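Local coordinates for probable hydrolase (PDB 7AL5), which probably acts as a hydrolase of the alpha/beta hydrolase superfamily, its natural substrate not being established, at residues H20-P25 with L53-L58; V8-P13 with L85-Q90. All coordinates share one frame; numbering follows the deposited sequence.

Contact 1: residues H20-P25 with L53-L58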
loop_
_atom_site.group_PDB
_atom_site.type_symbol
_atom_site.label_atom_id
_atom_site.label_comp_id
_atom_site.label_asym_id
_atom_site.label_seq_id
_atom_site.Cartn_x
_atom_site.Cartn_y
_atom_site.Cartn_z
ATOM N N HIS A 20 -19.385 11.207 9.341
ATOM C CA HIS A 20 -20.620 11.163 10.123
ATOM C C HIS A 20 -21.725 11.832 9.323
ATOM O O HIS A 20 -21.529 12.921 8.789
ATOM C CB HIS A 20 -20.496 11.873 11.484
ATOM C CG HIS A 20 -21.633 11.548 12.398
ATOM N ND1 HIS A 20 -21.603 10.473 13.263
ATOM C CD2 HIS A 20 -22.887 12.060 12.477
ATOM C CE1 HIS A 20 -22.773 10.363 13.869
ATOM N NE2 HIS A 20 -23.569 11.316 13.416
ATOM N N LEU A 21 -22.882 11.202 9.244
ATOM C CA LEU A 21 -23.965 11.718 8.420
ATOM C C LEU A 21 -24.988 12.396 9.305
ATOM O O LEU A 21 -25.489 11.781 10.249
ATOM C CB LEU A 21 -24.640 10.612 7.608
ATOM C CG LEU A 21 -23.655 9.699 6.898
ATOM C CD1 LEU A 21 -24.326 8.723 5.962
ATOM C CD2 LEU A 21 -22.596 10.495 6.139
ATOM N N PHE A 22 -25.312 13.648 8.994
ATOM C CA PHE A 22 -26.343 14.384 9.728
ATOM C C PHE A 22 -27.491 14.767 8.796
ATOM O O PHE A 22 -27.259 15.212 7.674
ATOM C CB PHE A 22 -25.824 15.709 10.349
ATOM C CG PHE A 22 -24.725 15.574 11.362
ATOM C CD1 PHE A 22 -23.419 15.639 10.982
ATOM C CD2 PHE A 22 -25.013 15.454 12.704
ATOM C CE1 PHE A 22 -22.402 15.556 11.899
ATOM C CE2 PHE A 22 -24.018 15.366 13.631
ATOM C CZ PHE A 22 -22.707 15.434 13.233
ATOM N N GLY A 23 -28.722 14.661 9.278
ATOM C CA GLY A 23 -29.849 15.261 8.597
ATOM C C GLY A 23 -30.616 14.337 7.677
ATOM O O GLY A 23 -30.294 13.161 7.502
ATOM N N PRO A 24 -31.648 14.875 7.058
ATOM C CA PRO A 24 -32.545 14.060 6.197
ATOM C C PRO A 24 -31.890 13.635 4.892
ATOM O O PRO A 24 -31.247 14.446 4.206
ATOM C CB PRO A 24 -33.716 15.015 5.906
ATOM C CG PRO A 24 -33.511 16.200 6.818
ATOM C CD PRO A 24 -32.047 16.288 7.107
ATOM N N PRO A 25 -32.113 12.394 4.459
ATOM C CA PRO A 25 -31.537 11.952 3.182
ATOM C C PRO A 25 -31.792 12.874 2.019
ATOM O O PRO A 25 -30.956 12.925 1.102
ATOM C CB PRO A 25 -32.200 10.587 2.948
ATOM C CG PRO A 25 -32.560 10.079 4.287
ATOM C CD PRO A 25 -32.592 11.252 5.260
ATOM N N LEU A 53 -30.447 20.463 6.075
ATOM C CA LEU A 53 -29.276 20.093 5.304
ATOM C C LEU A 53 -28.908 18.635 5.499
ATOM O O LEU A 53 -29.063 18.072 6.581
ATOM C CB LEU A 53 -28.085 20.958 5.718
ATOM C CG LEU A 53 -28.374 22.457 5.762
ATOM C CD1 LEU A 53 -27.104 23.209 5.888
ATOM C CD2 LEU A 53 -29.097 22.919 4.536
ATOM N N ARG A 54 -28.373 18.046 4.450
ATOM C CA ARG A 54 -27.766 16.721 4.517
ATOM C C ARG A 54 -26.257 16.945 4.617
ATOM O O ARG A 54 -25.567 17.143 3.621
ATOM C CB ARG A 54 -28.175 15.912 3.303
ATOM C CG ARG A 54 -27.524 14.580 3.213
ATOM C CD ARG A 54 -27.957 13.672 4.342
ATOM N NE ARG A 54 -27.602 12.294 4.035
ATOM C CZ ARG A 54 -27.766 11.281 4.865
ATOM N NH1 ARG A 54 -27.417 10.056 4.487
ATOM N NH2 ARG A 54 -28.264 11.503 6.066
ATOM N N ILE A 55 -25.756 16.945 5.827
ATOM C CA ILE A 55 -24.336 17.256 6.081
ATOM C C ILE A 55 -23.515 15.978 6.182
ATOM O O ILE A 55 -23.813 15.133 6.984
ATOM C CB ILE A 55 -24.196 18.132 7.328
ATOM C CG1 ILE A 55 -24.641 19.563 7.044
ATOM C CG2 ILE A 55 -22.769 18.068 7.831
ATOM C CD1 ILE A 55 -25.688 20.090 7.953
ATOM N N VAL A 56 -22.523 15.868 5.316
ATOM C CA VAL A 56 -21.548 14.790 5.379
ATOM C C VAL A 56 -20.336 15.384 6.077
ATOM O O VAL A 56 -19.590 16.153 5.472
ATOM C CB VAL A 56 -21.209 14.262 3.984
ATOM C CG1 VAL A 56 -20.130 13.230 4.073
ATOM C CG2 VAL A 56 -22.440 13.660 3.348
ATOM N N ALA A 57 -20.155 15.066 7.360
ATOM C CA ALA A 57 -19.053 15.619 8.156
ATOM C C ALA A 57 -17.880 14.692 7.946
ATOM O O ALA A 57 -17.839 13.583 8.492
ATOM C CB ALA A 57 -19.407 15.729 9.632
ATOM N N LEU A 58 -16.985 15.095 7.086
ATOM C CA LEU A 58 -15.858 14.282 6.619
ATOM C C LEU A 58 -14.648 14.374 7.533
ATOM O O LEU A 58 -14.388 15.410 8.018
ATOM C CB LEU A 58 -15.528 14.814 5.229
ATOM C CG LEU A 58 -14.507 14.048 4.418
ATOM C CD1 LEU A 58 -15.020 12.675 4.056
ATOM C CD2 LEU A 58 -14.159 14.838 3.182
#
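Arg54 reaches across the strand pair to the turn that follows strand 20-22. Its CG stands anti to the backbone N (chi1 175°) and the chain bends at the next torsion (chi2 66°), which lays CD 3.4 Å from Pro24 O. The guanidinium then lies between Pro25 CA over one face and Leu21 CB over the other, while Gly23 O meets its edge; the bond from Arg54 NH2 to Gly23 O, at 3.0 Å, is bent and weak. Leu21 CD1 lies in van der Waals contact with Arg54 NH1, at 3.7 Å. On the other face of the sheet the Phe22 ring leans over the neighbouring strand, its CE1 3.8 Å from Ala57 CB, which sits in the plane of the ring at its edge, and its CD1 against Ile55 CG2. Backbone bonds pair Phe22 with Ile55 and His20 with Ala57 in antiparallel fashion. Gly23, with phi 96°, carries the chain out of the strand, its CA making a CA-H...O contact to Leu53 O (3.5 Å). Strand 53-58 is held on its other side by parallel strand 28-33, whereas strand 16-22 pairs on its far side with strand 7-11.

Contact 2: residues V8-P13 with L85-Q90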
loop_
_atom_site.group_PDB
_atom_site.type_symbol
_atom_site.label_atom_id
_atom_site.label_comp_id
_atom_site.label_asym_id
_atom_site.label_seq_id
_atom_site.Cartn_x
_atom_site.Cartn_y
_atom_site.Cartn_z
ATOM N N VAL A 8 -20.147 6.094 8.589
ATOM C CA VAL A 8 -19.807 5.285 7.426
ATOM C C VAL A 8 -18.358 5.459 6.988
ATOM O O VAL A 8 -17.680 6.420 7.348
ATOM C CB VAL A 8 -20.726 5.609 6.231
ATOM C CG1 VAL A 8 -22.169 5.426 6.615
ATOM C CG2 VAL A 8 -20.511 7.065 5.753
ATOM N N ARG A 9 -17.900 4.492 6.187
ATOM C CA ARG A 9 -16.730 4.639 5.344
ATOM C C ARG A 9 -17.144 5.097 3.946
ATOM O O ARG A 9 -18.239 4.796 3.467
ATOM C CB ARG A 9 -15.971 3.336 5.213
ATOM C CG ARG A 9 -15.812 2.570 6.509
ATOM C CD ARG A 9 -14.882 3.281 7.464
ATOM N NE ARG A 9 -13.492 3.382 7.017
ATOM C CZ ARG A 9 -12.540 3.995 7.742
ATOM N NH1 ARG A 9 -12.854 4.537 8.922
ATOM N NH2 ARG A 9 -11.271 4.048 7.329
ATOM N N ILE A 10 -16.274 5.869 3.311
ATOM C CA ILE A 10 -16.516 6.376 1.979
ATOM C C ILE A 10 -15.298 5.979 1.180
ATOM O O ILE A 10 -14.204 6.509 1.415
ATOM C CB ILE A 10 -16.723 7.892 1.928
ATOM C CG1 ILE A 10 -17.985 8.319 2.676
ATOM C CG2 ILE A 10 -16.815 8.298 0.463
ATOM C CD1 ILE A 10 -18.283 9.859 2.635
ATOM N N SER A 11 -15.481 5.062 0.237
ATOM C CA SER A 11 -14.378 4.500 -0.530
ATOM C C SER A 11 -14.096 5.351 -1.767
ATOM O O SER A 11 -14.892 5.398 -2.704
ATOM C CB SER A 11 -14.695 3.057 -0.910
ATOM O OG SER A 11 -14.712 2.276 0.279
ATOM N N LEU A 12 -12.969 6.009 -1.753
ATOM C CA LEU A 12 -12.316 6.658 -2.867
ATOM C C LEU A 12 -11.337 5.684 -3.502
ATOM O O LEU A 12 -10.943 4.707 -2.879
ATOM C CB LEU A 12 -11.592 7.890 -2.347
ATOM C CG LEU A 12 -12.452 9.132 -2.153
ATOM C CD1 LEU A 12 -13.759 8.842 -1.490
ATOM C CD2 LEU A 12 -11.686 10.177 -1.295
ATOM N N PRO A 13 -10.914 5.921 -4.738
ATOM C CA PRO A 13 -9.953 4.995 -5.370
ATOM C C PRO A 13 -8.609 4.887 -4.681
ATOM O O PRO A 13 -7.992 3.816 -4.735
ATOM C CB PRO A 13 -9.791 5.564 -6.776
ATOM C CG PRO A 13 -11.093 6.366 -7.003
ATOM C CD PRO A 13 -11.449 6.920 -5.680
ATOM N N LEU A 85 -13.768 16.403 -3.567
ATOM C CA LEU A 85 -14.450 16.252 -4.854
ATOM C C LEU A 85 -14.804 14.793 -5.124
ATOM O O LEU A 85 -15.917 14.471 -5.559
ATOM C CB LEU A 85 -13.569 16.812 -5.970
ATOM C CG LEU A 85 -14.065 16.713 -7.418
ATOM C CD1 LEU A 85 -15.302 17.541 -7.592
ATOM C CD2 LEU A 85 -13.011 17.169 -8.382
HETATM N N MSE A 86 -13.883 13.898 -4.847
HETATM C CA MSE A 86 -14.067 12.447 -5.028
HETATM C C MSE A 86 -15.119 11.913 -4.059
HETATM O O MSE A 86 -15.762 10.972 -4.421
HETATM C CB MSE A 86 -12.712 11.767 -5.006
HETATM C CG MSE A 86 -11.885 12.248 -6.135
HETATM SE SE MSE A 86 -10.532 11.047 -6.602
HETATM C CE MSE A 86 -11.315 10.168 -8.088
ATOM N N VAL A 87 -15.217 12.456 -2.853
ATOM C CA VAL A 87 -16.268 12.052 -1.936
ATOM C C VAL A 87 -17.621 12.327 -2.563
ATOM O O VAL A 87 -18.505 11.465 -2.568
ATOM C CB VAL A 87 -16.130 12.775 -0.588
ATOM C CG1 VAL A 87 -17.433 12.727 0.101
ATOM C CG2 VAL A 87 -15.020 12.135 0.293
ATOM N N ALA A 88 -17.793 13.525 -3.137
ATOM C CA ALA A 88 -19.069 13.867 -3.779
ATOM C C ALA A 88 -19.382 12.932 -4.943
ATOM O O ALA A 88 -20.541 12.534 -5.142
ATOM C CB ALA A 88 -19.059 15.324 -4.287
ATOM N N GLU A 89 -18.371 12.620 -5.757
ATOM C CA GLU A 89 -18.550 11.634 -6.825
ATOM C C GLU A 89 -19.028 10.293 -6.287
ATOM O O GLU A 89 -19.899 9.645 -6.886
ATOM C CB GLU A 89 -17.241 11.436 -7.577
ATOM C CG GLU A 89 -16.793 12.669 -8.319
ATOM C CD GLU A 89 -17.490 12.818 -9.652
ATOM O OE1 GLU A 89 -17.341 11.906 -10.485
ATOM O OE2 GLU A 89 -18.185 13.839 -9.852
ATOM N N GLN A 90 -18.449 9.855 -5.167
ATOM C CA GLN A 90 -18.801 8.571 -4.572
ATOM C C GLN A 90 -20.182 8.602 -3.922
ATOM O O GLN A 90 -20.825 7.554 -3.764
ATOM C CB GLN A 90 -17.725 8.198 -3.562
ATOM C CG GLN A 90 -17.937 6.871 -2.941
ATOM C CD GLN A 90 -17.749 5.710 -3.929
ATOM O OE1 GLN A 90 -17.266 5.866 -5.062
ATOM N NE2 GLN A 90 -18.137 4.540 -3.487
#
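Leu12 and Ile10 pack on Met86, Val87 and Gln90, in the last turns of helix 77-90, with no hydrogen bond between the two segments. The Leu12 side chain comes up to the helix with CG 3.9 Å from Met86 CB and CD1 4.0 Å from Val87 CG2. Val87 divides its two branches: CG2 serves Leu12, while CG1 meets Ile10 CD1 at 3.9 Å, the two side chains crossing at about a right angle. Ile10 presents its other branch to Gln90, CG2 lying 3.9 Å from Gln90 CG as the side chains run past each other in opposite directions. A bend at chi2 (68°) brings the Gln90 amide alongside the carbonyl of Ser11. Ser11 O stands over the face of the amide, 3.1 Å from Gln90 CD, and neither amide end bonds to it. Met86, a selenomethionine, turns at chi3 (99°) and brings CE within 4.0 Å of Pro13 CG. Around this seam, Ser11 OG is hydrogen-bonded to Glu191 of a second subunit, and Leu150 of a third subunit packs on Met86. With its axis at 103° to that of the strand, the helix end packs by the C-terminal end of strand 7-11, which is outermost in the sheet of this chain, and on Leu12 and Pro13 after it, a helix-on-sheet packing that belongs to the layered alpha/beta hydrolase fold.

Overall arrangement
Both contacts belong to the antiparallel end of the central sheet, where strands 7-11 and 16-22 are neighbours. Contact 1 lies within the sheet and depends on main-chain pairing, with an arginine packed against the turn at one end and one weak hydrogen bond to it; contact 2 joins the sheet's outermost strand to a helix and is almost wholly apolar. Each is partly buried, mixing core residues with a more open end. Their centres are 14 Å apart, yet they meet in one hydrophobic layer: Leu58 CD1 lies 3.8 Å from Val87 CG2, and Val56 also packs on Ile10. A second subunit touches contact 1 at Arg54; it and a third pack on contact 2.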